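Local coordinates for AP205 bacteriophage COAT protein (Acinetobacter phage ap205, PDB 5FS4) that forms the protein shell of a small single-stranded RNA bacteriophage, probably assembling from dimers like those of other phages of this kind, at residues S86-A89 / E90-A93; E98-T101 / H102-N105. The protein carries 2 engineered substitutions. All coordinates share one frame; numbering follows the deposited sequence.

Contact 1 (S86-A89 with E90-A93) is the turn by which the last strand of the antiparallel sheet, 76-88, hands over to helix 92-111, and contact 2 (E98-T101 with H102-N105) lies further along that same helix. Their centres are 15 Å apart and their nearest atoms about 6 Å, so they do not touch; the helix backbone carries one into the other. Both face the second subunit: contact 1 through S88 and N91, contact 2 through W99, H102 and K103. The turn joins the edge strand to the helix, so both ends of this connection lie against the second subunit in the dimer of this capsid protein.

Contact 1. Residues S86-A89 / E90-A93; sequences SGSA and ENLA
The hydroxyl OG of S88 is gripped by two partners: across the turn the backbone N of N91 donates to it, with N and OG 3.2 Å apart and an N-H...O angle of 150°, and E77 of the second subunit bonds to it with its OE2. A serine suits this place because one small hydroxyl can accept from the amide and, presumably, donate its own proton to the carboxylate. With its first torsion at 73°, OG sits between the backbone N and carbonyl carbon of S88, facing the amide three residues on, much as the serine of a helix N-cap does. The same N91 N also makes a weak bond to S88 O, 3.3 Å away. One residue later a type I beta turn runs from A89 to L92, closed by L92 N to A89 O at 3.2 Å; the donor stands well above the carbonyl plane and so makes no use of a lone pair. N91 occupies the N-cap position, yet its side chain makes no capping bond: asparagine supplies an NH2 that can donate twice, and ND2 reaches to E77 OE2 and P60 O, both of the second subunit. E90 folds back at chi2 (86°), laying OE1 3.4 Å from CB of S88, where it accepts a bond from the backbone N of N47. The small methyl of A89 packs on L117, and the apolar L92 on F110, both of the second subunit. Since the S88 hydroxyl, held by the backbone N of N91 just before the helix, and N91 ND2 both meet OE2 of E77 of the second subunit, the geometry of the turn and that of the interface are probably linked.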
loop_
_atom_site.group_PDB
_atom_site.type_symbol
_atom_site.label_atom_id
_atom_site.label_comp_id
_atom_site.label_asym_id
_atom_site.label_seq_id
_atom_site.Cartn_x
_atom_site.Cartn_y
_atom_site.Cartn_z
ATOM N N SER B 86 11.470 2.120 -2.791
ATOM C CA SER B 86 12.843 2.012 -3.361
ATOM C C SER B 86 13.493 3.389 -3.260
ATOM O O SER B 86 12.961 4.326 -3.807
ATOM C CB SER B 86 12.809 1.545 -4.824
ATOM O OG SER B 86 14.132 1.354 -5.355
ATOM N N GLY B 87 14.616 3.505 -2.540
ATOM C CA GLY B 87 15.397 4.777 -2.515
ATOM C C GLY B 87 16.675 4.580 -1.713
ATOM O O GLY B 87 16.793 3.674 -0.968
ATOM N N SER B 88 17.653 5.460 -1.910
ATOM C CA SER B 88 18.950 5.326 -1.194
ATOM C C SER B 88 18.725 5.552 0.298
ATOM O O SER B 88 17.862 6.345 0.719
ATOM C CB SER B 88 19.966 6.333 -1.749
ATOM O OG SER B 88 19.601 7.644 -1.308
ATOM N N ALA B 89 19.490 4.860 1.113
ATOM C CA ALA B 89 19.507 5.140 2.560
ATOM C C ALA B 89 19.962 6.584 2.867
ATOM O O ALA B 89 19.573 7.166 3.898
ATOM C CB ALA B 89 20.405 4.113 3.242
ATOM N N GLU B 90 20.755 7.184 1.975
ATOM C CA GLU B 90 21.249 8.555 2.151
ATOM C C GLU B 90 20.121 9.594 2.189
ATOM O O GLU B 90 20.133 10.531 3.017
ATOM C CB GLU B 90 22.319 8.856 1.097
ATOM C CG GLU B 90 23.646 8.095 1.345
ATOM C CD GLU B 90 23.724 6.674 0.778
ATOM O OE1 GLU B 90 22.787 6.151 0.121
ATOM O OE2 GLU B 90 24.783 6.028 0.967
ATOM N N ASN B 91 19.093 9.376 1.376
ATOM C CA ASN B 91 17.949 10.286 1.365
ATOM C C ASN B 91 16.729 9.681 2.055
ATOM O O ASN B 91 15.585 9.974 1.677
ATOM C CB ASN B 91 17.602 10.714 -0.059
ATOM C CG ASN B 91 18.645 11.614 -0.688
ATOM O OD1 ASN B 91 19.148 12.535 -0.068
ATOM N ND2 ASN B 91 18.914 11.387 -1.966
ATOM N N LEU B 92 16.960 8.887 3.087
ATOM C CA LEU B 92 15.859 8.212 3.768
ATOM C C LEU B 92 14.893 9.221 4.332
ATOM O O LEU B 92 13.696 8.998 4.296
ATOM C CB LEU B 92 16.323 7.285 4.897
ATOM C CG LEU B 92 15.169 6.556 5.633
ATOM C CD1 LEU B 92 14.300 5.698 4.699
ATOM C CD2 LEU B 92 15.786 5.698 6.768
ATOM N N ALA B 93 15.392 10.351 4.839
ATOM C CA ALA B 93 14.476 11.308 5.460
ATOM C C ALA B 93 13.399 11.807 4.457
ATOM O O ALA B 93 12.202 11.925 4.784
ATOM C CB ALA B 93 15.224 12.487 6.093
#

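Contact 2. Residues E98-T101 / H102-N105; sequences EWET and HKRN
The indole of W99 leaves the helix with CG opposite the backbone N (chi1 174°). One turn on, K103 keeps CG beside its own backbone N, and an extended chi2 carries CD on over one face of that ring; a bend at chi3 (-76°) then turns CE and NZ toward W99 NE1 and the carboxylate of E100. CG of K103 makes a CH-pi contact 3.6 Å from the centroid of the six-membered ring of W99, almost on the normal. Lysine fits because its greasy stem covers the indole while its ammonium forms a salt bridge with E100, NZ 2.9 Å from OE1, though the hydrogen bonds to both carboxylate oxygens are weak. Helix 92-111 packs on the second subunit, as in the dimers of related phage coat proteins; there D107 of that subunit takes both K103 NZ and W99 NE1. H102 meets W99 rim to rim, planes at 24° and neither ring over the other's face, with CD2 3.8 Å from W99 CZ3; histidine offers two ring nitrogens, for S55 and T83 on strands of the second subunit. In the helix backbone H102 N donates to E98 O at 2.7 Å. T101 lies alongside N105, whose ND2 bonds V127 O.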
loop_
_atom_site.group_PDB
_atom_site.type_symbol
_atom_site.label_atom_id
_atom_site.label_comp_id
_atom_site.label_asym_id
_atom_site.label_seq_id
_atom_site.Cartn_x
_atom_site.Cartn_y
_atom_site.Cartn_z
ATOM N N GLU B 98 7.969 11.170 1.322
ATOM C CA GLU B 98 7.310 10.610 0.146
ATOM C C GLU B 98 6.294 9.512 0.539
ATOM O O GLU B 98 5.191 9.423 -0.019
ATOM C CB GLU B 98 8.337 10.016 -0.835
ATOM C CG GLU B 98 9.171 11.049 -1.572
ATOM C CD GLU B 98 8.297 12.073 -2.289
ATOM O OE1 GLU B 98 7.414 11.683 -3.022
ATOM O OE2 GLU B 98 8.497 13.298 -2.134
ATOM N N TRP B 99 6.676 8.669 1.487
ATOM C CA TRP B 99 5.724 7.687 2.045
ATOM C C TRP B 99 4.529 8.392 2.663
ATOM O O TRP B 99 3.386 8.000 2.397
ATOM C CB TRP B 99 6.442 6.732 3.038
ATOM C CG TRP B 99 5.537 5.773 3.788
ATOM C CD1 TRP B 99 5.447 5.680 5.153
ATOM C CD2 TRP B 99 4.635 4.762 3.266
ATOM N NE1 TRP B 99 4.564 4.691 5.500
ATOM C CE2 TRP B 99 4.016 4.149 4.373
ATOM C CE3 TRP B 99 4.220 4.379 1.978
ATOM C CZ2 TRP B 99 3.054 3.095 4.229
ATOM C CZ3 TRP B 99 3.292 3.389 1.842
ATOM C CH2 TRP B 99 2.728 2.737 2.964
ATOM N N GLU B 100 4.719 9.454 3.467
ATOM C CA GLU B 100 3.503 10.138 4.029
ATOM C C GLU B 100 2.588 10.661 2.902
ATOM O O GLU B 100 1.323 10.508 2.925
ATOM C CB GLU B 100 3.860 11.228 5.082
ATOM C CG GLU B 100 4.656 10.695 6.286
ATOM C CD GLU B 100 3.959 9.547 6.993
ATOM O OE1 GLU B 100 2.745 9.740 7.259
ATOM O OE2 GLU B 100 4.576 8.483 7.278
ATOM N N THR B 101 3.231 11.199 1.882
ATOM C CA THR B 101 2.468 11.814 0.776
ATOM C C THR B 101 1.769 10.786 -0.079
ATOM O O THR B 101 0.625 10.998 -0.497
ATOM C CB THR B 101 3.367 12.722 -0.069
ATOM O OG1 THR B 101 3.930 13.735 0.796
ATOM C CG2 THR B 101 2.607 13.400 -1.164
ATOM N N HIS B 102 2.481 9.696 -0.341
ATOM C CA HIS B 102 1.897 8.591 -1.114
ATOM C C HIS B 102 0.636 8.018 -0.429
ATOM O O HIS B 102 -0.347 7.706 -1.095
ATOM C CB HIS B 102 3.026 7.544 -1.355
ATOM C CG HIS B 102 2.545 6.234 -1.911
ATOM N ND1 HIS B 102 2.596 5.944 -3.265
ATOM C CD2 HIS B 102 2.066 5.126 -1.310
ATOM C CE1 HIS B 102 2.217 4.696 -3.460
ATOM N NE2 HIS B 102 1.833 4.197 -2.298
ATOM N N LYS B 103 0.700 7.832 0.891
ATOM C CA LYS B 103 -0.417 7.347 1.684
ATOM C C LYS B 103 -1.616 8.310 1.504
ATOM O O LYS B 103 -2.717 7.864 1.247
ATOM C CB LYS B 103 -0.054 7.205 3.156
ATOM C CG LYS B 103 0.812 5.993 3.510
ATOM C CD LYS B 103 0.932 5.840 5.032
ATOM C CE LYS B 103 1.901 6.878 5.579
ATOM N NZ LYS B 103 1.997 6.921 7.072
ATOM N N ARG B 104 -1.331 9.613 1.566
ATOM C CA ARG B 104 -2.305 10.629 1.434
ATOM C C ARG B 104 -2.976 10.588 0.079
ATOM O O ARG B 104 -4.180 10.719 -0.021
ATOM C CB ARG B 104 -1.625 11.970 1.600
ATOM C CG ARG B 104 -2.584 13.112 1.364
ATOM C CD ARG B 104 -1.982 14.407 1.825
ATOM N NE ARG B 104 -2.854 15.498 1.428
ATOM C CZ ARG B 104 -2.549 16.771 1.602
ATOM N NH1 ARG B 104 -1.382 17.139 2.121
ATOM N NH2 ARG B 104 -3.419 17.684 1.211
ATOM N N ASN B 105 -2.192 10.376 -0.956
ATOM C CA ASN B 105 -2.716 10.421 -2.293
ATOM C C ASN B 105 -3.516 9.128 -2.570
ATOM O O ASN B 105 -4.543 9.168 -3.200
ATOM C CB ASN B 105 -1.595 10.585 -3.298
ATOM C CG ASN B 105 -1.076 12.007 -3.368
ATOM O OD1 ASN B 105 -1.817 12.972 -3.162
ATOM N ND2 ASN B 105 0.152 12.131 -3.717
#